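Local coordinates for hypothetical 19.5 KDA protein IN emre-rus intergenic region (Escherichia coli, PDB 1FUX) that is of unknown function but belongs to the phosphatidylethanolamine-binding protein family, as a periplasmic homologue of a Raf kinase inhibitor protein, at residues A[44-58]-A[116-130]. Numbering follows the deposited sequence.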
loop_
_atom_site.group_PDB
_atom_site.type_symbol
_atom_site.label_atom_id
_atom_site.label_comp_id
_atom_site.label_asym_id
_atom_site.label_seq_id
_atom_site.Cartn_x
_atom_site.Cartn_y
_atom_site.Cartn_z
ATOM N N GLY A 44 14.907 -18.917 18.384
ATOM C CA GLY A 44 15.182 -18.702 17.002
ATOM C C GLY A 44 15.177 -17.238 16.548
ATOM O O GLY A 44 15.683 -16.981 15.448
ATOM N N THR A 45 14.732 -16.293 17.372
ATOM C CA THR A 45 14.708 -14.882 16.890
ATOM C C THR A 45 16.028 -14.269 16.510
ATOM O O THR A 45 17.027 -14.291 17.238
ATOM C CB THR A 45 14.013 -14.018 17.948
ATOM O OG1 THR A 45 12.711 -14.490 18.311
ATOM C CG2 THR A 45 13.872 -12.578 17.446
ATOM N N LYS A 46 16.203 -13.643 15.339
ATOM C CA LYS A 46 17.430 -13.034 14.878
ATOM C C LYS A 46 17.326 -11.545 14.517
ATOM O O LYS A 46 18.275 -10.887 14.091
ATOM C CB LYS A 46 18.000 -13.775 13.657
ATOM C CG LYS A 46 17.572 -15.223 13.636
ATOM C CD LYS A 46 18.442 -16.224 12.958
ATOM C CE LYS A 46 19.188 -17.125 13.950
ATOM N NZ LYS A 46 20.494 -17.469 13.277
ATOM N N SER A 47 16.135 -11.020 14.660
ATOM C CA SER A 47 15.830 -9.616 14.491
ATOM C C SER A 47 14.328 -9.381 14.775
ATOM O O SER A 47 13.500 -10.302 14.862
ATOM C CB SER A 47 16.193 -8.981 13.170
ATOM O OG SER A 47 15.357 -9.478 12.133
ATOM N N PHE A 48 14.037 -8.091 14.975
ATOM C CA PHE A 48 12.640 -7.726 15.224
ATOM C C PHE A 48 12.161 -6.676 14.197
ATOM O O PHE A 48 12.981 -6.073 13.503
ATOM C CB PHE A 48 12.432 -7.121 16.627
ATOM C CG PHE A 48 12.777 -8.070 17.757
ATOM C CD1 PHE A 48 14.047 -8.006 18.341
ATOM C CD2 PHE A 48 11.846 -8.978 18.201
ATOM C CE1 PHE A 48 14.324 -8.885 19.401
ATOM C CE2 PHE A 48 12.129 -9.874 19.236
ATOM C CZ PHE A 48 13.386 -9.795 19.839
ATOM N N ALA A 49 10.829 -6.593 14.098
ATOM C CA ALA A 49 10.303 -5.563 13.156
ATOM C C ALA A 49 9.065 -5.008 13.804
ATOM O O ALA A 49 8.442 -5.678 14.656
ATOM C CB ALA A 49 10.077 -6.204 11.805
ATOM N N VAL A 50 8.683 -3.753 13.487
ATOM C CA VAL A 50 7.438 -3.222 14.030
ATOM C C VAL A 50 6.631 -2.664 12.820
ATOM O O VAL A 50 7.266 -1.989 12.015
ATOM C CB VAL A 50 7.625 -2.100 15.070
ATOM C CG1 VAL A 50 6.309 -1.423 15.470
ATOM C CG2 VAL A 50 8.209 -2.768 16.332
ATOM N N THR A 51 5.340 -2.943 12.755
ATOM C CA THR A 51 4.543 -2.364 11.667
ATOM C C THR A 51 3.330 -1.733 12.307
ATOM O O THR A 51 2.834 -2.142 13.362
ATOM C CB THR A 51 4.062 -3.361 10.574
ATOM O OG1 THR A 51 3.355 -4.462 11.157
ATOM C CG2 THR A 51 5.238 -3.866 9.730
ATOM N N VAL A 52 2.713 -0.722 11.616
ATOM C CA VAL A 52 1.526 -0.063 12.102
ATOM C C VAL A 52 0.621 0.025 10.853
ATOM O O VAL A 52 1.042 0.586 9.822
ATOM C CB VAL A 52 1.729 1.341 12.685
ATOM C CG1 VAL A 52 0.402 1.940 13.123
ATOM C CG2 VAL A 52 2.765 1.261 13.829
ATOM N N TYR A 53 -0.546 -0.573 10.980
ATOM C CA TYR A 53 -1.447 -0.704 9.829
ATOM C C TYR A 53 -2.894 -0.456 10.194
ATOM O O TYR A 53 -3.302 -0.863 11.287
ATOM C CB TYR A 53 -1.332 -2.134 9.287
ATOM C CG TYR A 53 -2.140 -2.383 7.998
ATOM C CD1 TYR A 53 -1.662 -1.957 6.764
ATOM C CD2 TYR A 53 -3.288 -3.099 8.067
ATOM C CE1 TYR A 53 -2.433 -2.213 5.617
ATOM C CE2 TYR A 53 -4.052 -3.422 6.932
ATOM C CZ TYR A 53 -3.600 -2.933 5.728
ATOM O OH TYR A 53 -4.338 -3.256 4.572
ATOM N N ASP A 54 -3.605 0.268 9.328
ATOM C CA ASP A 54 -5.039 0.497 9.544
ATOM C C ASP A 54 -5.792 -0.161 8.396
ATOM O O ASP A 54 -5.850 0.352 7.293
ATOM C CB ASP A 54 -5.261 2.025 9.509
ATOM C CG ASP A 54 -6.727 2.394 9.564
ATOM O OD1 ASP A 54 -7.594 1.540 9.839
ATOM O OD2 ASP A 54 -7.024 3.592 9.284
ATOM N N PRO A 55 -6.512 -1.255 8.699
ATOM C CA PRO A 55 -7.301 -1.943 7.702
ATOM C C PRO A 55 -8.572 -1.188 7.336
ATOM O O PRO A 55 -9.122 -1.514 6.282
ATOM C CB PRO A 55 -7.594 -3.255 8.396
ATOM C CG PRO A 55 -7.600 -2.970 9.865
ATOM C CD PRO A 55 -6.524 -1.884 10.056
ATOM N N ASP A 56 -9.021 -0.211 8.141
ATOM C CA ASP A 56 -10.266 0.488 7.853
ATOM C C ASP A 56 -10.116 1.705 6.957
ATOM O O ASP A 56 -11.130 2.352 6.626
ATOM C CB ASP A 56 -10.854 0.939 9.227
ATOM C CG ASP A 56 -11.168 -0.240 10.141
ATOM O OD1 ASP A 56 -11.750 -1.223 9.622
ATOM O OD2 ASP A 56 -10.814 -0.215 11.351
ATOM N N ALA A 57 -8.866 2.078 6.586
ATOM C CA ALA A 57 -8.739 3.262 5.740
ATOM C C ALA A 57 -9.435 2.990 4.422
ATOM O O ALA A 57 -9.232 1.912 3.886
ATOM C CB ALA A 57 -7.260 3.578 5.562
ATOM N N PRO A 58 -10.177 3.961 3.904
ATOM C CA PRO A 58 -10.996 3.735 2.712
ATOM C C PRO A 58 -10.201 3.855 1.427
ATOM O O PRO A 58 -10.419 4.757 0.606
ATOM C CB PRO A 58 -12.089 4.798 2.884
ATOM C CG PRO A 58 -11.369 5.967 3.513
ATOM C CD PRO A 58 -10.460 5.267 4.541
ATOM N N LYS A 116 -16.441 5.799 11.368
ATOM C CA LYS A 116 -16.430 4.846 12.496
ATOM C C LYS A 116 -14.993 4.876 13.020
ATOM O O LYS A 116 -14.142 5.235 12.192
ATOM C CB LYS A 116 -16.760 3.427 12.009
ATOM C CG LYS A 116 -15.744 2.820 11.042
ATOM C CD LYS A 116 -15.850 1.301 10.932
ATOM C CE LYS A 116 -14.518 0.723 10.434
ATOM N NZ LYS A 116 -14.305 -0.714 10.836
ATOM N N PRO A 117 -14.726 4.509 14.248
ATOM C CA PRO A 117 -13.378 4.489 14.781
ATOM C C PRO A 117 -12.537 3.543 13.954
ATOM O O PRO A 117 -13.027 2.522 13.456
ATOM C CB PRO A 117 -13.524 3.986 16.208
ATOM C CG PRO A 117 -14.939 4.362 16.566
ATOM C CD PRO A 117 -15.709 4.097 15.282
ATOM N N HIS A 118 -11.268 3.890 13.708
ATOM C CA HIS A 118 -10.404 2.998 12.975
ATOM C C HIS A 118 -9.547 2.290 14.020
ATOM O O HIS A 118 -9.295 2.798 15.111
ATOM C CB HIS A 118 -9.479 3.771 12.013
ATOM C CG HIS A 118 -10.191 4.335 10.832
ATOM N ND1 HIS A 118 -9.515 4.703 9.695
ATOM C CD2 HIS A 118 -11.520 4.596 10.603
ATOM C CE1 HIS A 118 -10.387 5.172 8.797
ATOM N NE2 HIS A 118 -11.587 5.105 9.330
ATOM N N HIS A 119 -9.155 1.088 13.675
ATOM C CA HIS A 119 -8.360 0.228 14.544
ATOM C C HIS A 119 -6.933 0.237 14.054
ATOM O O HIS A 119 -6.685 -0.253 12.937
ATOM C CB HIS A 119 -9.002 -1.172 14.343
ATOM C CG HIS A 119 -10.357 -1.128 14.989
ATOM N ND1 HIS A 119 -11.461 -0.670 14.267
ATOM C CD2 HIS A 119 -10.767 -1.403 16.244
ATOM C CE1 HIS A 119 -12.525 -0.695 15.060
ATOM N NE2 HIS A 119 -12.121 -1.134 16.248
ATOM N N TYR A 120 -5.992 0.808 14.772
ATOM C CA TYR A 120 -4.618 0.902 14.308
ATOM C C TYR A 120 -3.837 -0.273 14.882
ATOM O O TYR A 120 -3.739 -0.311 16.129
ATOM C CB TYR A 120 -3.985 2.249 14.768
ATOM C CG TYR A 120 -4.779 3.334 14.081
ATOM C CD1 TYR A 120 -5.938 3.838 14.644
ATOM C CD2 TYR A 120 -4.338 3.832 12.842
ATOM C CE1 TYR A 120 -6.683 4.821 14.000
ATOM C CE2 TYR A 120 -5.108 4.798 12.167
ATOM C CZ TYR A 120 -6.243 5.287 12.770
ATOM O OH TYR A 120 -7.041 6.231 12.147
ATOM N N GLN A 121 -3.431 -1.202 14.045
ATOM C CA GLN A 121 -2.721 -2.388 14.548
ATOM C C GLN A 121 -1.242 -2.095 14.658
ATOM O O GLN A 121 -0.508 -1.938 13.670
ATOM C CB GLN A 121 -2.950 -3.610 13.647
ATOM C CG GLN A 121 -4.364 -3.873 13.204
ATOM C CD GLN A 121 -4.741 -4.749 12.050
ATOM O OE1 GLN A 121 -5.818 -5.401 12.048
ATOM N NE2 GLN A 121 -4.027 -4.907 10.952
ATOM N N PHE A 122 -0.761 -2.036 15.913
ATOM C CA PHE A 122 0.653 -1.831 16.219
ATOM C C PHE A 122 1.159 -3.249 16.491
ATOM O O PHE A 122 0.787 -3.858 17.505
ATOM C CB PHE A 122 0.900 -0.964 17.463
ATOM C CG PHE A 122 0.679 0.510 17.239
ATOM C CD1 PHE A 122 -0.602 1.032 17.039
ATOM C CD2 PHE A 122 1.782 1.336 17.241
ATOM C CE1 PHE A 122 -0.742 2.406 16.823
ATOM C CE2 PHE A 122 1.649 2.705 17.024
ATOM C CZ PHE A 122 0.368 3.211 16.841
ATOM N N LYS A 123 2.022 -3.735 15.617
ATOM C CA LYS A 123 2.444 -5.122 15.695
ATOM C C LYS A 123 3.942 -5.309 15.709
ATOM O O LYS A 123 4.710 -4.726 14.946
ATOM C CB LYS A 123 1.844 -5.775 14.417
ATOM C CG LYS A 123 2.169 -7.264 14.186
ATOM C CD LYS A 123 1.046 -7.710 13.223
ATOM C CE LYS A 123 1.270 -9.064 12.596
ATOM N NZ LYS A 123 0.258 -9.275 11.493
ATOM N N VAL A 124 4.438 -6.122 16.684
ATOM C CA VAL A 124 5.842 -6.431 16.710
ATOM C C VAL A 124 6.060 -7.848 16.181
ATOM O O VAL A 124 5.288 -8.751 16.522
ATOM C CB VAL A 124 6.395 -6.380 18.185
ATOM C CG1 VAL A 124 7.897 -6.537 18.059
ATOM C CG2 VAL A 124 5.984 -5.040 18.778
ATOM N N TRP A 125 7.064 -8.070 15.385
ATOM C CA TRP A 125 7.425 -9.300 14.738
ATOM C C TRP A 125 8.785 -9.827 15.196
ATOM O O TRP A 125 9.754 -9.072 15.172
ATOM C CB TRP A 125 7.585 -9.155 13.207
ATOM C CG TRP A 125 6.428 -8.481 12.534
ATOM C CD1 TRP A 125 5.983 -7.198 12.734
ATOM C CD2 TRP A 125 5.594 -9.026 11.495
ATOM N NE1 TRP A 125 4.888 -6.917 11.931
ATOM C CE2 TRP A 125 4.673 -8.013 11.131
ATOM C CE3 TRP A 125 5.582 -10.266 10.848
ATOM C CZ2 TRP A 125 3.728 -8.231 10.132
ATOM C CZ3 TRP A 125 4.623 -10.473 9.873
ATOM C CH2 TRP A 125 3.737 -9.462 9.526
ATOM N N ALA A 126 8.830 -11.107 15.516
ATOM C CA ALA A 126 10.050 -11.829 15.848
ATOM C C ALA A 126 10.411 -12.596 14.571
ATOM O O ALA A 126 9.593 -13.410 14.102
ATOM C CB ALA A 126 9.917 -12.849 16.963
ATOM N N LEU A 127 11.545 -12.301 13.981
ATOM C CA LEU A 127 11.876 -12.937 12.714
ATOM C C LEU A 127 13.057 -13.901 12.806
ATOM O O LEU A 127 14.021 -13.692 13.562
ATOM C CB LEU A 127 12.200 -11.843 11.705
ATOM C CG LEU A 127 11.163 -10.705 11.622
ATOM C CD1 LEU A 127 11.766 -9.526 10.883
ATOM C CD2 LEU A 127 9.869 -11.193 11.007
ATOM N N LYS A 128 13.018 -14.886 11.892
ATOM C CA LYS A 128 14.066 -15.889 11.804
ATOM C C LYS A 128 15.269 -15.476 10.987
ATOM O O LYS A 128 16.155 -16.315 10.751
ATOM C CB LYS A 128 13.494 -17.187 11.196
ATOM C CG LYS A 128 13.257 -17.130 9.688
ATOM C CD LYS A 128 12.547 -18.411 9.253
ATOM C CE LYS A 128 11.856 -18.265 7.907
ATOM N NZ LYS A 128 10.702 -19.214 7.796
ATOM N N THR A 129 15.403 -14.234 10.555
ATOM C CA THR A 129 16.528 -13.761 9.795
ATOM C C THR A 129 17.133 -12.498 10.436
ATOM O O THR A 129 16.369 -11.763 11.053
ATOM C CB THR A 129 16.147 -13.294 8.374
ATOM O OG1 THR A 129 15.072 -14.118 7.922
ATOM C CG2 THR A 129 17.379 -13.386 7.505
ATOM N N GLU A 130 18.433 -12.321 10.310
ATOM C CA GLU A 130 19.064 -11.137 10.878
ATOM C C GLU A 130 18.787 -9.871 10.081
ATOM O O GLU A 130 18.713 -8.796 10.678
ATOM C CB GLU A 130 20.578 -11.325 10.997
ATOM C CG GLU A 130 21.367 -10.038 11.150
ATOM C CD GLU A 130 22.872 -10.215 11.105
ATOM O OE1 GLU A 130 23.409 -10.770 12.100
ATOM O OE2 GLU A 130 23.481 -9.806 10.094
HETATM O O HOH W 1 0.742 -3.798 11.598
#
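Strands 47-54 and 121-127 run antiparallel at 158°, laced by backbone hydrogen bonds in which Ala49 pairs with Trp125 and Thr51 with Lys123, and a classic beta bulge sets Lys46 and Ser47 against Leu127. They are neighbours inside the central antiparallel sheet of this PEBP-family fold. On one face, Val52 puts CG1 over the centre of the Phe122 ring, 3.9 Å from its centroid. On the other, where Leu147 of helix 140-148 packs against Ala49, Thr51 and Trp125, Trp125 NE1 donates almost in its ring plane to Thr51 OG1 (3.0 Å). A chi1 of 54° sets that hydroxyl between backbone N and carbonyl carbon, where it meets the indole N-H and also hydrogen-bonds a water that donates to Gln121 O. Nearer the 54-57 turn, His118 ND1 donates to the syn lone pair of Asp54 OD2 (2.8 Å), while His118 NE2 is hydrogen-bonded to Asp115 OD2. Asp54 OD1 takes the backbone N of Asp56 from above the carboxylate plane, an Asx turn within a type I turn. With an alanine here, His118 ND1 would probably lose its acceptor and the turn the carboxylate that receives the Asp56 N-H. Asp56 lays CB over the His118 ring face and forms a salt bridge with Lys116, while its OD2 receives both His119 ND1 (3.0 Å) and His119 N (3.1 Å).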